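Local coordinates for protein fimbrin (Schizosaccharomyces pombe, PDB 1RT8) that binds actin filaments and crosslinks them, working with actin structures that set cell polarity and taking part in cytokinesis, mating and spore formation, at residues S411-W416 and L502-I507; D446-I451 and R475-I480. All blocks are in the same frame, centred on the assembly; numbering follows the deposited sequence.

Contact 1 (S411-W416 and L502-I507); sequences SDMVAW and LVLHFI
Met413 lays its thioether end against the branched tip of Leu504, the methionine lying square across the leucine. The terminal methyl Met413 CE sits 3.6 Å from Leu504 CD2, and the sulfur Met413 SD follows at 3.7 Å from the same methyl and 3.8 Å from Leu504 CG, so sulfur and methyl both rest against the CD2 branch of the leucine. Met413 leaves its helix beside the backbone N and runs extended as far as SD; the bend there (chi3 78°) turns Met413 CE in toward the partner helix, where it also comes to 3.7 Å from the carbonyl oxygen Leu504 O. Leu504 does not start out straight at the methionine, but with CG opposite the backbone N (chi1 -171°) its branch is brought round to meet it. One turn further on, Ile507 points between the two residues of helix 410-421. Ile507 CG2 lies 4.3 Å from the backbone oxygen Met413 O and 4.1 Å from Trp416 CE3, meeting the indole at a slant as the two side chains run by one another head to tail. No hydrogen bond spans the interface; it is made of van der Waals contact alone, with Met413 and Ile507 contributing most of the surface. Phe433 touches both of these, Leu504 also reaches Trp387 and Ile394 of helix 379-397, and the indole also touches Val447, Ile451 and Leu510. The axes pass 10.8 Å apart at 61°, a wide separation bridged by long side chains. Such oblique packing between the first and last long helices of the domain is characteristic of the all-helical calponin-homology fold, here the fourth CH domain of fimbrin, within its second actin-binding region.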
ATOM      1  N   SER A 411      17.551  23.661  -8.123  1.00 29.88           N
ATOM      2  CA  SER A 411      18.891  23.627  -8.680  1.00 31.43           C
ATOM      3  C   SER A 411      19.856  23.068  -7.639  1.00 29.90           C
ATOM      4  O   SER A 411      20.740  22.286  -7.985  1.00 31.64           O
ATOM      5  CB  SER A 411      19.338  25.024  -9.123  1.00 33.91           C
ATOM      6  OG  SER A 411      19.486  25.894  -8.015  1.00 40.97           O
ATOM      7  N   ASP A 412      19.695  23.460  -6.374  1.00 28.72           N
ATOM      8  CA  ASP A 412      20.567  22.948  -5.310  1.00 28.99           C
ATOM      9  C   ASP A 412      20.453  21.417  -5.228  1.00 27.79           C
ATOM     10  O   ASP A 412      21.446  20.727  -5.017  1.00 25.96           O
ATOM     11  CB  ASP A 412      20.199  23.525  -3.933  1.00 31.52           C
ATOM     12  CG  ASP A 412      20.433  25.026  -3.829  1.00 33.08           C
ATOM     13  OD1 ASP A 412      21.404  25.535  -4.419  1.00 31.05           O
ATOM     14  OD2 ASP A 412      19.643  25.695  -3.133  1.00 35.05           O
ATOM     15  N   MET A 413      19.240  20.890  -5.384  1.00 26.04           N
ATOM     16  CA  MET A 413      19.040  19.435  -5.333  1.00 26.22           C
ATOM     17  C   MET A 413      19.698  18.734  -6.525  1.00 26.83           C
ATOM     18  O   MET A 413      20.338  17.686  -6.363  1.00 29.02           O
ATOM     19  CB  MET A 413      17.543  19.103  -5.274  1.00 25.75           C
ATOM     20  CG  MET A 413      16.881  19.568  -3.986  1.00 25.88           C
ATOM     21  SD  MET A 413      15.111  19.216  -3.928  1.00 27.87           S
ATOM     22  CE  MET A 413      15.109  17.488  -3.535  1.00 22.75           C
ATOM     23  N   VAL A 414      19.543  19.309  -7.716  1.00 26.74           N
ATOM     24  CA  VAL A 414      20.152  18.751  -8.926  1.00 26.20           C
ATOM     25  C   VAL A 414      21.676  18.727  -8.759  1.00 26.36           C
ATOM     26  O   VAL A 414      22.333  17.760  -9.135  1.00 23.44           O
ATOM     27  CB  VAL A 414      19.803  19.593 -10.188  1.00 25.10           C
ATOM     28  CG1 VAL A 414      20.530  19.034 -11.412  1.00 25.05           C
ATOM     29  CG2 VAL A 414      18.288  19.584 -10.431  1.00 23.05           C
ATOM     30  N   ALA A 415      22.226  19.797  -8.189  1.00 26.54           N
ATOM     31  CA  ALA A 415      23.666  19.910  -7.956  1.00 26.24           C
ATOM     32  C   ALA A 415      24.142  18.856  -6.947  1.00 26.00           C
ATOM     33  O   ALA A 415      25.229  18.286  -7.102  1.00 27.34           O
ATOM     34  CB  ALA A 415      24.010  21.313  -7.449  1.00 25.48           C
ATOM     35  N   TRP A 416      23.331  18.606  -5.919  1.00 24.90           N
ATOM     36  CA  TRP A 416      23.665  17.605  -4.909  1.00 24.70           C
ATOM     37  C   TRP A 416      23.653  16.233  -5.567  1.00 24.45           C
ATOM     38  O   TRP A 416      24.556  15.425  -5.363  1.00 22.79           O
ATOM     39  CB  TRP A 416      22.643  17.591  -3.777  1.00 23.92           C
ATOM     40  CG  TRP A 416      22.926  16.540  -2.740  1.00 25.49           C
ATOM     41  CD1 TRP A 416      23.756  16.657  -1.660  1.00 25.14           C
ATOM     42  CD2 TRP A 416      22.384  15.212  -2.684  1.00 23.78           C
ATOM     43  NE1 TRP A 416      23.758  15.493  -0.935  1.00 25.21           N
ATOM     44  CE2 TRP A 416      22.924  14.589  -1.537  1.00 23.44           C
ATOM     45  CE3 TRP A 416      21.492  14.491  -3.488  1.00 22.58           C
ATOM     46  CZ2 TRP A 416      22.598  13.278  -1.172  1.00 24.96           C
ATOM     47  CZ3 TRP A 416      21.165  13.184  -3.121  1.00 24.92           C
ATOM     48  CH2 TRP A 416      21.718  12.594  -1.973  1.00 23.55           C
ATOM     49  N   LEU A 502       8.094  13.841  -9.500  1.00 21.03           N
ATOM     50  CA  LEU A 502       8.286  12.555  -8.862  1.00 21.44           C
ATOM     51  C   LEU A 502       9.769  12.238  -8.766  1.00 22.23           C
ATOM     52  O   LEU A 502      10.207  11.601  -7.809  1.00 22.58           O
ATOM     53  CB  LEU A 502       7.512  11.471  -9.617  1.00 20.25           C
ATOM     54  CG  LEU A 502       6.018  11.807  -9.785  1.00 20.22           C
ATOM     55  CD1 LEU A 502       5.249  10.617 -10.378  1.00 18.41           C
ATOM     56  CD2 LEU A 502       5.421  12.180  -8.434  1.00 19.26           C
ATOM     57  N   VAL A 503      10.549  12.700  -9.738  1.00 22.79           N
ATOM     58  CA  VAL A 503      11.985  12.473  -9.682  1.00 23.01           C
ATOM     59  C   VAL A 503      12.538  13.285  -8.511  1.00 22.89           C
ATOM     60  O   VAL A 503      13.378  12.806  -7.755  1.00 24.61           O
ATOM     61  CB  VAL A 503      12.706  12.925 -10.978  1.00 24.60           C
ATOM     62  CG1 VAL A 503      14.227  12.972 -10.740  1.00 22.50           C
ATOM     63  CG2 VAL A 503      12.385  11.958 -12.127  1.00 23.06           C
ATOM     64  N   LEU A 504      12.056  14.511  -8.347  1.00 21.91           N
ATOM     65  CA  LEU A 504      12.548  15.357  -7.261  1.00 21.00           C
ATOM     66  C   LEU A 504      12.199  14.755  -5.902  1.00 21.19           C
ATOM     67  O   LEU A 504      13.016  14.795  -4.980  1.00 23.55           O
ATOM     68  CB  LEU A 504      12.005  16.790  -7.404  1.00 20.03           C
ATOM     69  CG  LEU A 504      12.599  17.860  -6.465  1.00 20.34           C
ATOM     70  CD1 LEU A 504      12.436  19.268  -7.056  1.00 22.40           C
ATOM     71  CD2 LEU A 504      11.939  17.754  -5.115  1.00 18.65           C
ATOM     72  N   HIS A 505      10.999  14.187  -5.775  1.00 22.86           N
ATOM     73  CA  HIS A 505      10.579  13.540  -4.524  1.00 22.16           C
ATOM     74  C   HIS A 505      11.559  12.418  -4.165  1.00 22.86           C
ATOM     75  O   HIS A 505      11.959  12.268  -3.015  1.00 22.62           O
ATOM     76  CB  HIS A 505       9.164  12.961  -4.677  1.00 24.55           C
ATOM     77  CG  HIS A 505       8.777  11.973  -3.612  1.00 21.32           C
ATOM     78  ND1 HIS A 505       8.759  10.611  -3.831  1.00 24.76           N
ATOM     79  CD2 HIS A 505       8.378  12.150  -2.329  1.00 20.30           C
ATOM     80  CE1 HIS A 505       8.365   9.992  -2.730  1.00 20.26           C
ATOM     81  NE2 HIS A 505       8.128  10.904  -1.804  1.00 22.10           N
ATOM     82  N   PHE A 506      11.943  11.636  -5.164  1.00 23.31           N
ATOM     83  CA  PHE A 506      12.875  10.527  -4.971  1.00 23.79           C
ATOM     84  C   PHE A 506      14.237  11.045  -4.476  1.00 23.17           C
ATOM     85  O   PHE A 506      14.775  10.555  -3.485  1.00 22.68           O
ATOM     86  CB  PHE A 506      13.046   9.781  -6.299  1.00 23.44           C
ATOM     87  CG  PHE A 506      14.068   8.678  -6.255  1.00 22.02           C
ATOM     88  CD1 PHE A 506      13.768   7.458  -5.666  1.00 22.95           C
ATOM     89  CD2 PHE A 506      15.331   8.867  -6.803  1.00 22.83           C
ATOM     90  CE1 PHE A 506      14.712   6.432  -5.625  1.00 22.75           C
ATOM     91  CE2 PHE A 506      16.286   7.848  -6.768  1.00 26.38           C
ATOM     92  CZ  PHE A 506      15.975   6.627  -6.175  1.00 23.57           C
ATOM     93  N   ILE A 507      14.783  12.036  -5.175  1.00 22.78           N
ATOM     94  CA  ILE A 507      16.071  12.608  -4.803  1.00 23.02           C
ATOM     95  C   ILE A 507      16.002  13.208  -3.403  1.00 23.51           C
ATOM     96  O   ILE A 507      16.919  13.046  -2.591  1.00 21.97           O
ATOM     97  CB  ILE A 507      16.505  13.692  -5.808  1.00 22.75           C
ATOM     98  CG1 ILE A 507      16.741  13.056  -7.177  1.00 24.37           C
ATOM     99  CG2 ILE A 507      17.782  14.378  -5.333  1.00 24.82           C
ATOM    100  CD1 ILE A 507      17.787  11.951  -7.170  1.00 22.90           C
TER

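Contact 2 (D446-I451 and R475-I480); sequences DVLHGI and RLAISI
In the helical core of the fourth calponin-homology domain, the short helix 442-451 packs on the long helix 467-483, and within 446-451 the contact is carried by Leu448. This leucine points straight across and plants its two methyls at different places on the opposing helix. Leu448 CD1 goes deepest, reaching 3.6 Å from Ala477 CB and 3.5 Å from Ala477 CA. The small alanine side chain lets this methyl come down onto the main chain of helix 467-483, close enough to lie beside a peptide oxygen as well as carbon. Its neighbour, Leu448 CD2, reaches the next turn instead, 4.1 Å from Ile480 CG2, where the leucine and isoleucine side chains pass each other at a slant. Leu448 CG stands beside its own backbone N and opposite the carbonyl carbon (chi1 -71°), which carries the branch point outward from its helix. Ile480 presents the methyl branch CG2, while Ile480 CB also comes to 4.2 Å from Leu448 CD1. Ala477 and Ile480 thus form a shallow seat, three residues apart on one helix face, for a single projecting side chain. All three residues are buried, and no hydrogen bond joins the segments. Val444 and Leu445, one turn earlier on helix 442-451, continue the apolar seam onto Ala477, and Leu510 of helix 500-511 touches Leu448. Polar anchoring lies off this interface: Asp446 bonds to Tyr458 and to the backbone N of Lys426 and Gly427, while Ser479 OG bonds to Asp67 N in the first CH domain. The closest approach between the segments is Leu448 CD1 to Ala477 O, at 3.3 Å.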
ATOM      1  N   ASP A 446      23.664   5.804  -9.969  1.00 21.89           N
ATOM      2  CA  ASP A 446      24.941   6.486  -9.712  1.00 24.03           C
ATOM      3  C   ASP A 446      24.849   7.356  -8.454  1.00 24.45           C
ATOM      4  O   ASP A 446      25.811   7.464  -7.686  1.00 22.78           O
ATOM      5  CB  ASP A 446      25.346   7.388 -10.883  1.00 25.00           C
ATOM      6  CG  ASP A 446      25.888   6.614 -12.060  1.00 25.77           C
ATOM      7  OD1 ASP A 446      26.237   5.431 -11.890  1.00 26.37           O
ATOM      8  OD2 ASP A 446      25.973   7.200 -13.155  1.00 29.44           O
ATOM      9  N   VAL A 447      23.698   8.001  -8.260  1.00 24.98           N
ATOM     10  CA  VAL A 447      23.504   8.837  -7.078  1.00 23.68           C
ATOM     11  C   VAL A 447      23.637   7.942  -5.846  1.00 23.68           C
ATOM     12  O   VAL A 447      24.339   8.274  -4.891  1.00 23.46           O
ATOM     13  CB  VAL A 447      22.107   9.477  -7.064  1.00 23.37           C
ATOM     14  CG1 VAL A 447      21.900  10.240  -5.767  1.00 24.46           C
ATOM     15  CG2 VAL A 447      21.950  10.417  -8.254  1.00 23.80           C
ATOM     16  N   LEU A 448      22.959   6.799  -5.883  1.00 20.81           N
ATOM     17  CA  LEU A 448      22.984   5.850  -4.778  1.00 21.05           C
ATOM     18  C   LEU A 448      24.392   5.316  -4.558  1.00 21.08           C
ATOM     19  O   LEU A 448      24.801   5.040  -3.422  1.00 21.58           O
ATOM     20  CB  LEU A 448      22.010   4.700  -5.063  1.00 19.51           C
ATOM     21  CG  LEU A 448      20.520   5.071  -4.989  1.00 19.59           C
ATOM     22  CD1 LEU A 448      19.654   4.083  -5.754  1.00 18.46           C
ATOM     23  CD2 LEU A 448      20.109   5.110  -3.537  1.00 19.49           C
ATOM     24  N   HIS A 449      25.127   5.171  -5.653  1.00 21.40           N
ATOM     25  CA  HIS A 449      26.493   4.679  -5.599  1.00 24.79           C
ATOM     26  C   HIS A 449      27.353   5.719  -4.897  1.00 26.02           C
ATOM     27  O   HIS A 449      28.323   5.385  -4.212  1.00 27.02           O
ATOM     28  CB  HIS A 449      27.025   4.414  -7.012  1.00 25.75           C
ATOM     29  CG  HIS A 449      28.458   3.977  -7.036  1.00 30.06           C
ATOM     30  ND1 HIS A 449      29.500   4.856  -7.244  1.00 31.10           N
ATOM     31  CD2 HIS A 449      29.026   2.770  -6.802  1.00 28.76           C
ATOM     32  CE1 HIS A 449      30.647   4.209  -7.133  1.00 30.33           C
ATOM     33  NE2 HIS A 449      30.388   2.943  -6.865  1.00 29.79           N
ATOM     34  N   GLY A 450      26.998   6.987  -5.067  1.00 25.41           N
ATOM     35  CA  GLY A 450      27.754   8.032  -4.403  1.00 25.08           C
ATOM     36  C   GLY A 450      27.482   8.056  -2.906  1.00 26.70           C
ATOM     37  O   GLY A 450      28.357   8.411  -2.112  1.00 29.75           O
ATOM     38  N   ILE A 451      26.269   7.680  -2.512  1.00 26.14           N
ATOM     39  CA  ILE A 451      25.880   7.675  -1.102  1.00 23.98           C
ATOM     40  C   ILE A 451      26.496   6.495  -0.368  1.00 25.23           C
ATOM     41  O   ILE A 451      26.998   6.636   0.747  1.00 24.56           O
ATOM     42  CB  ILE A 451      24.348   7.617  -0.961  1.00 22.15           C
ATOM     43  CG1 ILE A 451      23.731   8.876  -1.571  1.00 24.16           C
ATOM     44  CG2 ILE A 451      23.937   7.520   0.508  1.00 22.19           C
ATOM     45  CD1 ILE A 451      22.219   8.874  -1.538  1.00 17.98           C
ATOM     46  N   ARG A 475      13.843  -0.006 -10.587  1.00 27.23           N
ATOM     47  CA  ARG A 475      13.331  -0.884  -9.539  1.00 27.58           C
ATOM     48  C   ARG A 475      14.443  -1.243  -8.559  1.00 28.16           C
ATOM     49  O   ARG A 475      14.221  -1.363  -7.349  1.00 27.60           O
ATOM     50  CB  ARG A 475      12.756  -2.160 -10.165  1.00 30.14           C
ATOM     51  CG  ARG A 475      12.117  -3.121  -9.174  1.00 33.21           C
ATOM     52  CD  ARG A 475      11.422  -4.259  -9.904  1.00 32.51           C
ATOM     53  NE  ARG A 475      10.304  -3.774 -10.709  1.00 32.47           N
ATOM     54  CZ  ARG A 475      10.016  -4.204 -11.935  1.00 33.24           C
ATOM     55  NH1 ARG A 475      10.766  -5.132 -12.512  1.00 33.03           N
ATOM     56  NH2 ARG A 475       8.971  -3.708 -12.584  1.00 36.03           N
ATOM     57  N   LEU A 476      15.644  -1.423  -9.095  1.00 26.53           N
ATOM     58  CA  LEU A 476      16.805  -1.748  -8.279  1.00 27.02           C
ATOM     59  C   LEU A 476      17.152  -0.525  -7.432  1.00 24.97           C
ATOM     60  O   LEU A 476      17.444  -0.647  -6.251  1.00 23.86           O
ATOM     61  CB  LEU A 476      18.001  -2.112  -9.167  1.00 26.25           C
ATOM     62  CG  LEU A 476      19.332  -2.335  -8.440  1.00 27.95           C
ATOM     63  CD1 LEU A 476      19.219  -3.548  -7.526  1.00 27.14           C
ATOM     64  CD2 LEU A 476      20.457  -2.531  -9.461  1.00 29.11           C
ATOM     65  N   ALA A 477      17.115   0.654  -8.050  1.00 23.38           N
ATOM     66  CA  ALA A 477      17.427   1.895  -7.347  1.00 22.56           C
ATOM     67  C   ALA A 477      16.462   2.119  -6.183  1.00 22.34           C
ATOM     68  O   ALA A 477      16.885   2.458  -5.072  1.00 22.32           O
ATOM     69  CB  ALA A 477      17.369   3.085  -8.320  1.00 20.07           C
ATOM     70  N   ILE A 478      15.167   1.931  -6.433  1.00 23.20           N
ATOM     71  CA  ILE A 478      14.167   2.118  -5.379  1.00 23.27           C
ATOM     72  C   ILE A 478      14.374   1.163  -4.206  1.00 23.94           C
ATOM     73  O   ILE A 478      14.279   1.573  -3.052  1.00 22.93           O
ATOM     74  CB  ILE A 478      12.732   1.957  -5.928  1.00 21.98           C
ATOM     75  CG1 ILE A 478      12.397   3.147  -6.835  1.00 23.99           C
ATOM     76  CG2 ILE A 478      11.738   1.835  -4.775  1.00 19.01           C
ATOM     77  CD1 ILE A 478      11.069   3.034  -7.554  1.00 20.69           C
ATOM     78  N   SER A 479      14.656  -0.105  -4.494  1.00 23.77           N
ATOM     79  CA  SER A 479      14.883  -1.081  -3.435  1.00 22.85           C
ATOM     80  C   SER A 479      16.173  -0.769  -2.662  1.00 24.07           C
ATOM     81  O   SER A 479      16.264  -1.013  -1.454  1.00 23.46           O
ATOM     82  CB  SER A 479      14.958  -2.500  -4.022  1.00 25.02           C
ATOM     83  OG  SER A 479      13.705  -2.911  -4.564  1.00 23.56           O
ATOM     84  N   ILE A 480      17.179  -0.243  -3.355  1.00 23.32           N
ATOM     85  CA  ILE A 480      18.433   0.089  -2.684  1.00 22.48           C
ATOM     86  C   ILE A 480      18.196   1.286  -1.758  1.00 21.83           C
ATOM     87  O   ILE A 480      18.710   1.346  -0.642  1.00 20.00           O
ATOM     88  CB  ILE A 480      19.547   0.448  -3.701  1.00 22.97           C
ATOM     89  CG1 ILE A 480      19.996  -0.811  -4.463  1.00 24.37           C
ATOM     90  CG2 ILE A 480      20.731   1.093  -2.973  1.00 19.43           C
ATOM     91  CD1 ILE A 480      21.085  -0.551  -5.514  1.00 23.59           C
TER

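Overall arrangement
Both contacts are buried and apolar and belong to the same CH domain, but they join different helix pairs: contact 1 ties helix 410-421 to helix 500-511, contact 2 ties helix 442-451 to helix 467-483. Their centres lie 14 Å apart, and they meet directly: Phe506 CE1 is 4.2 Å from Ile478 CG1 among buried residues, and Trp416 CH2 is 3.8 Å from Ile451 CD1 nearer the edge of the core. Contact 1 is the larger and spans 85 intervening residues, which include contact 2; it uses a sulfur and an aromatic ring, with Trp416 partly exposed. Contact 2 is aliphatic, its alanine letting one leucine methyl rest on main-chain atoms.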